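Local coordinates for DUF3209 family protein (Thermus thermophilus, PDB 2EHW), which is of unknown function but folds as an all-helical protein, a compact helical body whose long last helix projects well beyond it, at residues C3-A8 with R78-A83; R10-E15 with P51-A56; L62-R67 with L82-M87. All coordinates share one frame; numbering follows the deposited sequence.

In the fold
From the N terminus, helix 4-16 takes part in two contacts. Its first turn meets helix 75-115 in interaction 1, which closes the widest loop, with 69 residues between the segments. Its later turns meet the start of helix 50-70 in interaction 2, a shorter closure nested inside that loop. Interaction 3 then joins the later part of helix 50-70 to helix 75-115, in series with interaction 2; it closes the shortest loop, 14 residues over the turn between those helices, and ends on the same stretch as interaction 1. Interactions 1 and 3 share Leu82 and Ala83 and touch, Leu80 CD2 lying 3.6 Å from Leu64 CD1. The first helix and last two are thereby tied pairwise.

Interaction 1: residues C3-A8 with R78-A83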
ATOM      1  N   CYS A   3     -12.601  -4.037   6.191  1.00 44.90           N
ATOM      2  CA  CYS A   3     -11.204  -4.374   5.800  1.00 43.34           C
ATOM      3  C   CYS A   3     -10.956  -3.920   4.367  1.00 47.57           C
ATOM      4  O   CYS A   3     -10.054  -4.417   3.687  1.00 45.80           O
ATOM      5  CB  CYS A   3     -10.976  -5.882   5.913  1.00 54.93           C
ATOM      6  SG  CYS A   3     -12.139  -6.876   4.930  1.00 66.81           S
ATOM      7  N   HIS A   4     -11.768  -2.972   3.912  1.00 38.74           N
ATOM      8  CA  HIS A   4     -11.640  -2.440   2.562  1.00 42.36           C
ATOM      9  C   HIS A   4     -10.239  -1.904   2.307  1.00 32.67           C
ATOM     10  O   HIS A   4      -9.756  -1.926   1.177  1.00 30.32           O
ATOM     11  CB  HIS A   4     -12.679  -1.342   2.351  1.00 39.82           C
ATOM     12  CG  HIS A   4     -14.087  -1.835   2.451  1.00 51.88           C
ATOM     13  ND1 HIS A   4     -15.097  -1.102   3.036  1.00 58.90           N
ATOM     14  CD2 HIS A   4     -14.652  -2.996   2.045  1.00 52.77           C
ATOM     15  CE1 HIS A   4     -16.224  -1.791   2.988  1.00 54.76           C
ATOM     16  NE2 HIS A   4     -15.981  -2.944   2.391  1.00 50.30           N
ATOM     17  N   GLU A   5      -9.590  -1.429   3.365  1.00 34.50           N
ATOM     18  CA  GLU A   5      -8.239  -0.893   3.260  1.00 28.80           C
ATOM     19  C   GLU A   5      -7.245  -2.019   2.978  1.00 33.14           C
ATOM     20  O   GLU A   5      -6.315  -1.863   2.186  1.00 32.58           O
ATOM     21  CB  GLU A   5      -7.836  -0.187   4.559  1.00 29.74           C
ATOM     22  CG  GLU A   5      -8.522   1.139   4.843  1.00 22.51           C
ATOM     23  CD  GLU A   5      -9.952   1.005   5.354  1.00 37.56           C
ATOM     24  OE1 GLU A   5     -10.374  -0.111   5.748  1.00 30.42           O
ATOM     25  OE2 GLU A   5     -10.647   2.046   5.375  1.00 28.28           O
ATOM     26  N   LEU A   6      -7.435  -3.150   3.645  1.00 28.55           N
ATOM     27  CA  LEU A   6      -6.551  -4.287   3.452  1.00 33.58           C
ATOM     28  C   LEU A   6      -6.724  -4.865   2.048  1.00 28.62           C
ATOM     29  O   LEU A   6      -5.746  -5.209   1.395  1.00 33.68           O
ATOM     30  CB  LEU A   6      -6.823  -5.361   4.513  1.00 27.75           C
ATOM     31  CG  LEU A   6      -6.506  -4.970   5.962  1.00 27.74           C
ATOM     32  CD1 LEU A   6      -6.648  -6.192   6.855  1.00 26.89           C
ATOM     33  CD2 LEU A   6      -5.084  -4.417   6.061  1.00 32.45           C
ATOM     34  N   SER A   7      -7.966  -4.961   1.582  1.00 31.51           N
ATOM     35  CA  SER A   7      -8.236  -5.479   0.241  1.00 33.05           C
ATOM     36  C   SER A   7      -7.563  -4.615  -0.824  1.00 33.98           C
ATOM     37  O   SER A   7      -6.744  -5.103  -1.609  1.00 40.01           O
ATOM     38  CB  SER A   7      -9.745  -5.516  -0.033  1.00 39.79           C
ATOM     39  OG  SER A   7     -10.390  -6.511   0.741  1.00 47.16           O
ATOM     40  N   ALA A   8      -7.916  -3.333  -0.845  1.00 27.77           N
ATOM     41  CA  ALA A   8      -7.367  -2.390  -1.814  1.00 22.27           C
ATOM     42  C   ALA A   8      -5.856  -2.502  -1.847  1.00 24.69           C
ATOM     43  O   ALA A   8      -5.244  -2.527  -2.910  1.00 31.18           O
ATOM     44  CB  ALA A   8      -7.783  -0.958  -1.452  1.00 16.25           C
ATOM     45  N   ARG A  78     -10.592   0.252  15.743  1.00 29.04           N
ATOM     46  CA  ARG A  78      -9.299   0.504  16.355  1.00 27.67           C
ATOM     47  C   ARG A  78      -8.364  -0.670  16.076  1.00 32.60           C
ATOM     48  O   ARG A  78      -7.138  -0.517  16.042  1.00 33.57           O
ATOM     49  CB  ARG A  78      -9.494   0.765  17.848  1.00 29.23           C
ATOM     50  CG  ARG A  78     -10.292   2.059  18.093  1.00 30.52           C
ATOM     51  CD  ARG A  78     -10.857   2.174  19.511  1.00 41.76           C
ATOM     52  NE  ARG A  78     -11.214   3.558  19.808  1.00 45.86           N
ATOM     53  CZ  ARG A  78     -11.770   3.973  20.945  1.00 68.62           C
ATOM     54  NH1 ARG A  78     -12.050   5.262  21.119  1.00 62.19           N
ATOM     55  NH2 ARG A  78     -12.050   3.105  21.909  1.00 73.02           N
ATOM     56  N   GLY A  79      -8.954  -1.835  15.845  1.00 25.65           N
ATOM     57  CA  GLY A  79      -8.166  -3.001  15.514  1.00 29.77           C
ATOM     58  C   GLY A  79      -7.753  -2.905  14.054  1.00 27.05           C
ATOM     59  O   GLY A  79      -6.663  -3.330  13.674  1.00 24.42           O
ATOM     60  N   LEU A  80      -8.624  -2.336  13.225  1.00 26.30           N
ATOM     61  CA  LEU A  80      -8.313  -2.191  11.805  1.00 30.09           C
ATOM     62  C   LEU A  80      -7.206  -1.142  11.661  1.00 26.15           C
ATOM     63  O   LEU A  80      -6.271  -1.314  10.883  1.00 29.99           O
ATOM     64  CB  LEU A  80      -9.578  -1.793  11.022  1.00 31.59           C
ATOM     65  CG  LEU A  80      -9.543  -1.675   9.488  1.00 27.45           C
ATOM     66  CD1 LEU A  80      -8.822  -2.864   8.868  1.00 28.89           C
ATOM     67  CD2 LEU A  80     -10.971  -1.588   8.961  1.00 21.81           C
ATOM     68  N   LEU A  81      -7.296  -0.073  12.442  1.00 24.93           N
ATOM     69  CA  LEU A  81      -6.286   0.983  12.401  1.00 27.36           C
ATOM     70  C   LEU A  81      -4.890   0.432  12.689  1.00 19.59           C
ATOM     71  O   LEU A  81      -3.950   0.672  11.943  1.00 25.84           O
ATOM     72  CB  LEU A  81      -6.627   2.083  13.410  1.00 23.02           C
ATOM     73  CG  LEU A  81      -7.453   3.244  12.852  1.00 27.64           C
ATOM     74  CD1 LEU A  81      -7.875   4.197  13.970  1.00 28.72           C
ATOM     75  CD2 LEU A  81      -6.609   3.989  11.814  1.00 25.91           C
ATOM     76  N   LEU A  82      -4.773  -0.319  13.775  1.00 24.91           N
ATOM     77  CA  LEU A  82      -3.515  -0.916  14.192  1.00 26.10           C
ATOM     78  C   LEU A  82      -2.980  -1.852  13.099  1.00 28.60           C
ATOM     79  O   LEU A  82      -1.782  -1.903  12.836  1.00 24.31           O
ATOM     80  CB  LEU A  82      -3.750  -1.688  15.490  1.00 32.54           C
ATOM     81  CG  LEU A  82      -2.578  -2.092  16.376  1.00 39.70           C
ATOM     82  CD1 LEU A  82      -1.804  -0.849  16.781  1.00 24.39           C
ATOM     83  CD2 LEU A  82      -3.112  -2.819  17.622  1.00 44.77           C
ATOM     84  N   ALA A  83      -3.884  -2.581  12.455  1.00 26.33           N
ATOM     85  CA  ALA A  83      -3.508  -3.503  11.395  1.00 23.65           C
ATOM     86  C   ALA A  83      -3.063  -2.776  10.121  1.00 26.70           C
ATOM     87  O   ALA A  83      -2.092  -3.174   9.475  1.00 26.71           O
ATOM     88  CB  ALA A  83      -4.676  -4.429  11.079  1.00 21.76           C
TER
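The carboxylate of Glu5 is the flat group here, and Leu80 CD2 approaches it from beyond OE1, obliquely, about 43° out of the carboxylate plane. This methyl comes within 3.6 Å of Glu5 OE1, and the two side chains cross at about a right angle. The other oxygen, OE2, is held by a salt bridge to Arg38 NH1, which probably balances the charge of this buried acid, while OE1 lies against a methyl. The bend in the Glu5 chain at chi2 (77°) turns the carboxylate back toward the start of its helix.

The setting is an all-helical fold in which the opening turn of helix 4-16 lies against an early turn of the long helix 75-115, both running broadly the same way. Leu80 supplies the long helix's whole share of the close contacts. Its CD1 sits 4.3 Å from Leu6 CG, a loose apolar contact, and 4.2 Å from Cys3 CA. Its other methyl, CD2, reaches the very beginning of the first segment, 4.0 Å from Cys3 N, which hydrogen-bonds to Tyr76 OH. The same CD2 methyl is also covered by helix 50-70.

Interaction 2: residues R10-E15 with P51-A56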
ATOM      1  N   ARG A  10      -4.085  -5.081  -0.872  1.00 24.99           N
ATOM      2  CA  ARG A  10      -3.665  -6.368  -1.392  1.00 23.07           C
ATOM      3  C   ARG A  10      -3.723  -6.346  -2.920  1.00 28.95           C
ATOM      4  O   ARG A  10      -2.897  -6.955  -3.603  1.00 22.45           O
ATOM      5  CB  ARG A  10      -4.540  -7.503  -0.856  1.00 30.63           C
ATOM      6  CG  ARG A  10      -3.868  -8.847  -1.078  1.00 39.10           C
ATOM      7  CD  ARG A  10      -4.614 -10.040  -0.537  1.00 33.58           C
ATOM      8  NE  ARG A  10      -4.015 -11.262  -1.084  1.00 43.23           N
ATOM      9  CZ  ARG A  10      -4.424 -12.494  -0.810  1.00 40.53           C
ATOM     10  NH1 ARG A  10      -3.817 -13.534  -1.360  1.00 49.46           N
ATOM     11  NH2 ARG A  10      -5.440 -12.687   0.014  1.00 53.52           N
ATOM     12  N   ILE A  11      -4.699  -5.630  -3.460  1.00 30.43           N
ATOM     13  CA  ILE A  11      -4.836  -5.536  -4.905  1.00 28.58           C
ATOM     14  C   ILE A  11      -3.618  -4.869  -5.534  1.00 27.62           C
ATOM     15  O   ILE A  11      -3.035  -5.399  -6.476  1.00 30.20           O
ATOM     16  CB  ILE A  11      -6.114  -4.757  -5.283  1.00 20.06           C
ATOM     17  CG1 ILE A  11      -7.334  -5.610  -4.935  1.00 20.49           C
ATOM     18  CG2 ILE A  11      -6.110  -4.409  -6.763  1.00 22.81           C
ATOM     19  CD1 ILE A  11      -8.662  -4.926  -5.178  1.00 22.52           C
ATOM     20  N   ALA A  12      -3.217  -3.720  -5.002  1.00 24.69           N
ATOM     21  CA  ALA A  12      -2.073  -2.999  -5.557  1.00 24.16           C
ATOM     22  C   ALA A  12      -0.801  -3.843  -5.499  1.00 29.95           C
ATOM     23  O   ALA A  12      -0.023  -3.883  -6.451  1.00 26.90           O
ATOM     24  CB  ALA A  12      -1.866  -1.679  -4.808  1.00 20.01           C
ATOM     25  N   ILE A  13      -0.579  -4.509  -4.375  1.00 25.38           N
ATOM     26  CA  ILE A  13       0.604  -5.327  -4.256  1.00 28.65           C
ATOM     27  C   ILE A  13       0.515  -6.488  -5.236  1.00 30.14           C
ATOM     28  O   ILE A  13       1.530  -6.938  -5.771  1.00 26.78           O
ATOM     29  CB  ILE A  13       0.758  -5.869  -2.837  1.00 29.42           C
ATOM     30  CG1 ILE A  13       0.878  -4.699  -1.860  1.00 29.07           C
ATOM     31  CG2 ILE A  13       2.007  -6.749  -2.752  1.00 29.77           C
ATOM     32  CD1 ILE A  13       2.075  -3.808  -2.142  1.00 25.73           C
ATOM     33  N   GLY A  14      -0.712  -6.957  -5.469  1.00 29.33           N
ATOM     34  CA  GLY A  14      -0.941  -8.054  -6.391  1.00 29.21           C
ATOM     35  C   GLY A  14      -0.592  -7.652  -7.811  1.00 32.45           C
ATOM     36  O   GLY A  14       0.092  -8.387  -8.524  1.00 31.07           O
ATOM     37  N   GLU A  15      -1.061  -6.479  -8.223  1.00 25.96           N
ATOM     38  CA  GLU A  15      -0.787  -5.968  -9.561  1.00 24.30           C
ATOM     39  C   GLU A  15       0.728  -5.845  -9.736  1.00 28.45           C
ATOM     40  O   GLU A  15       1.277  -6.179 -10.785  1.00 31.18           O
ATOM     41  CB  GLU A  15      -1.434  -4.597  -9.733  1.00 29.81           C
ATOM     42  CG  GLU A  15      -1.743  -4.229 -11.170  1.00 43.75           C
ATOM     43  CD  GLU A  15      -2.934  -5.002 -11.718  1.00 46.11           C
ATOM     44  OE1 GLU A  15      -4.043  -4.852 -11.165  1.00 49.24           O
ATOM     45  OE2 GLU A  15      -2.763  -5.756 -12.698  1.00 47.21           O
ATOM     46  N   PRO A  51       5.501   5.310  -4.006  1.00 23.69           N
ATOM     47  CA  PRO A  51       5.091   6.587  -3.410  1.00 29.18           C
ATOM     48  C   PRO A  51       3.580   6.790  -3.480  1.00 23.98           C
ATOM     49  O   PRO A  51       2.938   7.130  -2.481  1.00 27.11           O
ATOM     50  CB  PRO A  51       5.849   7.620  -4.241  1.00 21.22           C
ATOM     51  CG  PRO A  51       7.108   6.883  -4.620  1.00 29.98           C
ATOM     52  CD  PRO A  51       6.578   5.505  -4.992  1.00 26.59           C
ATOM     53  N   ALA A  52       3.014   6.588  -4.665  1.00 26.43           N
ATOM     54  CA  ALA A  52       1.574   6.749  -4.847  1.00 21.61           C
ATOM     55  C   ALA A  52       0.832   5.755  -3.971  1.00 20.36           C
ATOM     56  O   ALA A  52      -0.275   6.018  -3.505  1.00 25.67           O
ATOM     57  CB  ALA A  52       1.190   6.536  -6.316  1.00 19.23           C
ATOM     58  N   LEU A  53       1.439   4.596  -3.751  1.00 24.42           N
ATOM     59  CA  LEU A  53       0.792   3.591  -2.923  1.00 23.95           C
ATOM     60  C   LEU A  53       0.717   4.098  -1.480  1.00 22.05           C
ATOM     61  O   LEU A  53      -0.342   4.087  -0.869  1.00 25.71           O
ATOM     62  CB  LEU A  53       1.561   2.276  -3.005  1.00 27.94           C
ATOM     63  CG  LEU A  53       0.768   1.013  -2.676  1.00 28.45           C
ATOM     64  CD1 LEU A  53      -0.619   1.080  -3.306  1.00 31.09           C
ATOM     65  CD2 LEU A  53       1.534  -0.193  -3.184  1.00 29.46           C
ATOM     66  N   GLU A  54       1.845   4.557  -0.950  1.00 25.38           N
ATOM     67  CA  GLU A  54       1.883   5.079   0.407  1.00 22.48           C
ATOM     68  C   GLU A  54       0.949   6.281   0.551  1.00 21.25           C
ATOM     69  O   GLU A  54       0.227   6.389   1.534  1.00 25.19           O
ATOM     70  CB  GLU A  54       3.309   5.497   0.789  1.00 22.47           C
ATOM     71  CG  GLU A  54       4.358   4.467   0.449  1.00 31.84           C
ATOM     72  CD  GLU A  54       5.637   4.636   1.245  1.00 44.81           C
ATOM     73  OE1 GLU A  54       6.220   5.743   1.252  1.00 46.92           O
ATOM     74  OE2 GLU A  54       6.068   3.644   1.869  1.00 54.10           O
ATOM     75  N   GLU A  55       0.956   7.178  -0.429  1.00 19.96           N
ATOM     76  CA  GLU A  55       0.093   8.348  -0.354  1.00 25.43           C
ATOM     77  C   GLU A  55      -1.374   7.938  -0.246  1.00 22.94           C
ATOM     78  O   GLU A  55      -2.078   8.394   0.652  1.00 23.23           O
ATOM     79  CB  GLU A  55       0.299   9.267  -1.568  1.00 27.54           C
ATOM     80  CG  GLU A  55      -0.292  10.676  -1.387  1.00 34.79           C
ATOM     81  CD  GLU A  55      -0.021  11.598  -2.572  1.00 44.11           C
ATOM     82  OE1 GLU A  55      -0.537  11.332  -3.680  1.00 45.85           O
ATOM     83  OE2 GLU A  55       0.719  12.593  -2.403  1.00 55.53           O
ATOM     84  N   ALA A  56      -1.836   7.075  -1.143  1.00 23.27           N
ATOM     85  CA  ALA A  56      -3.226   6.635  -1.085  1.00 22.34           C
ATOM     86  C   ALA A  56      -3.536   5.948   0.245  1.00 27.07           C
ATOM     87  O   ALA A  56      -4.647   6.068   0.776  1.00 22.97           O
ATOM     88  CB  ALA A  56      -3.537   5.694  -2.239  1.00 21.91           C
TER
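This is a small, buried, wholly apolar helix-to-helix contact near the centre of the chain, where helix 4-16 passes the N-terminal part of helix 50-70. Three residues make it: Ala12 and Ile13 from the first helix and Leu53 from the second. The backbones come nearest at Ala12 and Leu53, whose CA atoms are 7.7 Å apart, a close approach consistent with the small side chain of Ala12.

Leu53 points toward helix 4-16, straddles Ala12 CB with both methyls and adds Ile13 through CD2. CD1 presses on Ala12 CB at 3.4 Å, tighter than usual van der Waals contact. CD2 is also near Ala12 CB, at 4.1 Å, so the alanine methyl faces the fork of the leucine, with CD1 as the closer prong. Ile13 comes in from the flank: its CB points along the interface rather than at Leu53, but the CG1 branch lies beside its own backbone N (chi1 -60°) and the second torsion, again -60°, swings CD1 inward until it is 3.8 Å from Leu53 CD2. The two side chains meet at about a right angle, end methyl against end methyl.

Leu53 does not rest on helix 4-16 alone, since Leu44 of helix 39-46 and Ala47 in the following loop also touch it. Around this greasy centre two of the acids in these segments have salt bridges of their own, Glu15 to Arg28 and Glu54 to Arg95 of the long helix.

No hydrogen bond or charge pair joins the two segments, so their attraction here comes from methyl contacts and the exclusion of water, and depends on close fit rather than on directional bonding.

Interaction 3: residues L62-R67 with L82-M87; sequences LHLEER and LAVEAM
Leu64 and Val84 face each other across the hairpin formed by helix 50-70 and helix 75-115, which run roughly antiparallel on either side of a short connection. They touch through one methyl each, Leu64 CD2 lying 3.7 Å from Val84 CG2. The CA atoms are 9.2 Å apart, and it is the side chains that span this gap.

Leu64 does so by stretching: its CG lies opposite the backbone N (chi1 -166°), which sends the isobutyl group out from the helix toward the other segment. Val84 has its two methyls divided differently, with CG1 placed opposite the backbone N and CG2 beside it, on the far side from the carbonyl carbon. CG2 is therefore the branch that faces Leu64, and the two chains meet at a slant. Both residues have further cover: Trp77 and Leu81 touch Leu64, while Leu57 and Leu61 touch Val84. Glu5 of helix 4-16 touches both, adding a third helix to this layer.

Beside this pair, toward solvent, Glu65 and Glu85 bring their carboxylates near each other without touching, although neither CB is aimed across. Glu65 leaves its helix extended and then bends at chi2 (76°), whereas the Glu85 chain is nearly straight there (159°). Glu65 OE1 ends 4.4 Å from Glu85 OE2, with no bond between them.

Two carboxylates this near would repel each other if both were ionised, and could raise the pKa of one of them slightly. The pull between the segments thus comes from the buried Leu64-Val84 contact, with a probably unfavourable charge pair at its border.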
ATOM      1  N   LEU A  62      -6.689   8.207   7.214  1.00 25.96           N
ATOM      2  CA  LEU A  62      -7.405   9.354   7.745  1.00 28.80           C
ATOM      3  C   LEU A  62      -8.868   8.960   7.906  1.00 30.39           C
ATOM      4  O   LEU A  62      -9.459   9.149   8.969  1.00 31.81           O
ATOM      5  CB  LEU A  62      -7.294  10.562   6.807  1.00 29.86           C
ATOM      6  CG  LEU A  62      -8.023  11.833   7.274  1.00 38.24           C
ATOM      7  CD1 LEU A  62      -7.572  12.212   8.675  1.00 35.37           C
ATOM      8  CD2 LEU A  62      -7.733  12.976   6.326  1.00 34.26           C
ATOM      9  N   HIS A  63      -9.445   8.392   6.853  1.00 30.50           N
ATOM     10  CA  HIS A  63     -10.847   7.984   6.896  1.00 29.48           C
ATOM     11  C   HIS A  63     -11.092   7.002   8.035  1.00 21.25           C
ATOM     12  O   HIS A  63     -12.026   7.151   8.814  1.00 30.24           O
ATOM     13  CB  HIS A  63     -11.251   7.350   5.562  1.00 35.95           C
ATOM     14  CG  HIS A  63     -12.704   6.994   5.479  1.00 46.67           C
ATOM     15  ND1 HIS A  63     -13.238   5.882   6.096  1.00 40.87           N
ATOM     16  CD2 HIS A  63     -13.740   7.619   4.869  1.00 44.74           C
ATOM     17  CE1 HIS A  63     -14.538   5.835   5.869  1.00 48.32           C
ATOM     18  NE2 HIS A  63     -14.869   6.879   5.127  1.00 49.21           N
ATOM     19  N   LEU A  64     -10.229   6.001   8.133  1.00 31.73           N
ATOM     20  CA  LEU A  64     -10.342   4.993   9.169  1.00 25.31           C
ATOM     21  C   LEU A  64     -10.204   5.639  10.546  1.00 27.26           C
ATOM     22  O   LEU A  64     -10.915   5.289  11.487  1.00 29.16           O
ATOM     23  CB  LEU A  64      -9.262   3.941   8.964  1.00 27.27           C
ATOM     24  CG  LEU A  64      -9.361   2.624   9.718  1.00 27.23           C
ATOM     25  CD1 LEU A  64     -10.727   1.988   9.506  1.00 29.91           C
ATOM     26  CD2 LEU A  64      -8.251   1.704   9.205  1.00 32.69           C
ATOM     27  N   GLU A  65      -9.289   6.592  10.661  1.00 24.99           N
ATOM     28  CA  GLU A  65      -9.086   7.266  11.932  1.00 25.74           C
ATOM     29  C   GLU A  65     -10.406   7.952  12.306  1.00 28.84           C
ATOM     30  O   GLU A  65     -10.866   7.840  13.441  1.00 29.90           O
ATOM     31  CB  GLU A  65      -7.951   8.286  11.794  1.00 23.25           C
ATOM     32  CG  GLU A  65      -7.521   8.977  13.084  1.00 30.72           C
ATOM     33  CD  GLU A  65      -6.676   8.099  13.992  1.00 30.49           C
ATOM     34  OE1 GLU A  65      -5.670   7.524  13.524  1.00 33.15           O
ATOM     35  OE2 GLU A  65      -7.010   7.997  15.186  1.00 41.39           O
ATOM     36  N   GLU A  66     -11.016   8.642  11.340  1.00 29.83           N
ATOM     37  CA  GLU A  66     -12.281   9.339  11.567  1.00 31.23           C
ATOM     38  C   GLU A  66     -13.361   8.351  11.998  1.00 34.13           C
ATOM     39  O   GLU A  66     -14.042   8.562  13.000  1.00 31.88           O
ATOM     40  CB  GLU A  66     -12.744  10.066  10.295  1.00 29.83           C
ATOM     41  CG  GLU A  66     -11.700  10.980   9.678  1.00 44.25           C
ATOM     42  CD  GLU A  66     -12.155  11.622   8.368  1.00 58.85           C
ATOM     43  OE1 GLU A  66     -12.860  10.949   7.576  1.00 56.52           O
ATOM     44  OE2 GLU A  66     -11.787  12.797   8.126  1.00 49.59           O
ATOM     45  N   ARG A  67     -13.517   7.269  11.239  1.00 35.69           N
ATOM     46  CA  ARG A  67     -14.528   6.272  11.576  1.00 35.91           C
ATOM     47  C   ARG A  67     -14.365   5.789  13.009  1.00 31.23           C
ATOM     48  O   ARG A  67     -15.335   5.704  13.747  1.00 40.29           O
ATOM     49  CB  ARG A  67     -14.463   5.070  10.619  1.00 38.83           C
ATOM     50  CG  ARG A  67     -15.522   4.001  10.908  1.00 38.37           C
ATOM     51  CD  ARG A  67     -16.916   4.627  10.975  1.00 46.26           C
ATOM     52  NE  ARG A  67     -17.946   3.706  11.451  1.00 52.77           N
ATOM     53  CZ  ARG A  67     -18.547   2.790  10.695  1.00 63.24           C
ATOM     54  NH1 ARG A  67     -18.227   2.668   9.411  1.00 55.01           N
ATOM     55  NH2 ARG A  67     -19.470   1.994  11.225  1.00 59.19           N
ATOM     56  N   LEU A  82      -4.773  -0.319  13.775  1.00 24.91           N
ATOM     57  CA  LEU A  82      -3.515  -0.916  14.192  1.00 26.10           C
ATOM     58  C   LEU A  82      -2.980  -1.852  13.099  1.00 28.60           C
ATOM     59  O   LEU A  82      -1.782  -1.903  12.836  1.00 24.31           O
ATOM     60  CB  LEU A  82      -3.750  -1.688  15.490  1.00 32.54           C
ATOM     61  CG  LEU A  82      -2.578  -2.092  16.376  1.00 39.70           C
ATOM     62  CD1 LEU A  82      -1.804  -0.849  16.781  1.00 24.39           C
ATOM     63  CD2 LEU A  82      -3.112  -2.819  17.622  1.00 44.77           C
ATOM     64  N   ALA A  83      -3.884  -2.581  12.455  1.00 26.33           N
ATOM     65  CA  ALA A  83      -3.508  -3.503  11.395  1.00 23.65           C
ATOM     66  C   ALA A  83      -3.063  -2.776  10.121  1.00 26.70           C
ATOM     67  O   ALA A  83      -2.092  -3.174   9.475  1.00 26.71           O
ATOM     68  CB  ALA A  83      -4.676  -4.429  11.079  1.00 21.76           C
ATOM     69  N   VAL A  84      -3.777  -1.726   9.740  1.00 26.80           N
ATOM     70  CA  VAL A  84      -3.400  -0.998   8.535  1.00 25.31           C
ATOM     71  C   VAL A  84      -2.060  -0.299   8.750  1.00 26.64           C
ATOM     72  O   VAL A  84      -1.215  -0.261   7.853  1.00 28.16           O
ATOM     73  CB  VAL A  84      -4.483   0.023   8.136  1.00 24.00           C
ATOM     74  CG1 VAL A  84      -4.046   0.805   6.887  1.00 22.28           C
ATOM     75  CG2 VAL A  84      -5.797  -0.709   7.857  1.00 17.93           C
ATOM     76  N   GLU A  85      -1.862   0.229   9.952  1.00 26.86           N
ATOM     77  CA  GLU A  85      -0.625   0.922  10.295  1.00 30.10           C
ATOM     78  C   GLU A  85       0.580  -0.009  10.334  1.00 27.14           C
ATOM     79  O   GLU A  85       1.688   0.390   9.994  1.00 26.80           O
ATOM     80  CB  GLU A  85      -0.768   1.618  11.645  1.00 34.22           C
ATOM     81  CG  GLU A  85      -1.418   2.983  11.579  1.00 29.87           C
ATOM     82  CD  GLU A  85      -1.986   3.401  12.919  1.00 39.74           C
ATOM     83  OE1 GLU A  85      -1.436   2.987  13.960  1.00 35.64           O
ATOM     84  OE2 GLU A  85      -2.981   4.151  12.933  1.00 45.45           O
ATOM     85  N   ALA A  86       0.367  -1.245  10.769  1.00 34.80           N
ATOM     86  CA  ALA A  86       1.455  -2.215  10.822  1.00 31.35           C
ATOM     87  C   ALA A  86       1.898  -2.463   9.391  1.00 23.56           C
ATOM     88  O   ALA A  86       3.090  -2.521   9.096  1.00 33.06           O
ATOM     89  CB  ALA A  86       0.977  -3.526  11.463  1.00 18.18           C
HETATM   90  N   MSE A  87       0.919  -2.612   8.507  1.00 27.10           N
HETATM   91  CA  MSE A  87       1.185  -2.855   7.097  1.00 25.12           C
HETATM   92  C   MSE A  87       1.838  -1.640   6.447  1.00 23.68           C
HETATM   93  O   MSE A  87       2.682  -1.779   5.564  1.00 22.72           O
HETATM   94  CB  MSE A  87      -0.115  -3.221   6.367  1.00 22.57           C
HETATM   95  CG  MSE A  87      -0.742  -4.538   6.835  1.00 32.53           C
HETATM   96 SE   MSE A  87       0.489  -6.071   6.801  1.00 47.08          SE
HETATM   97  CE  MSE A  87       1.124  -5.957   8.634  1.00 21.45           C
TER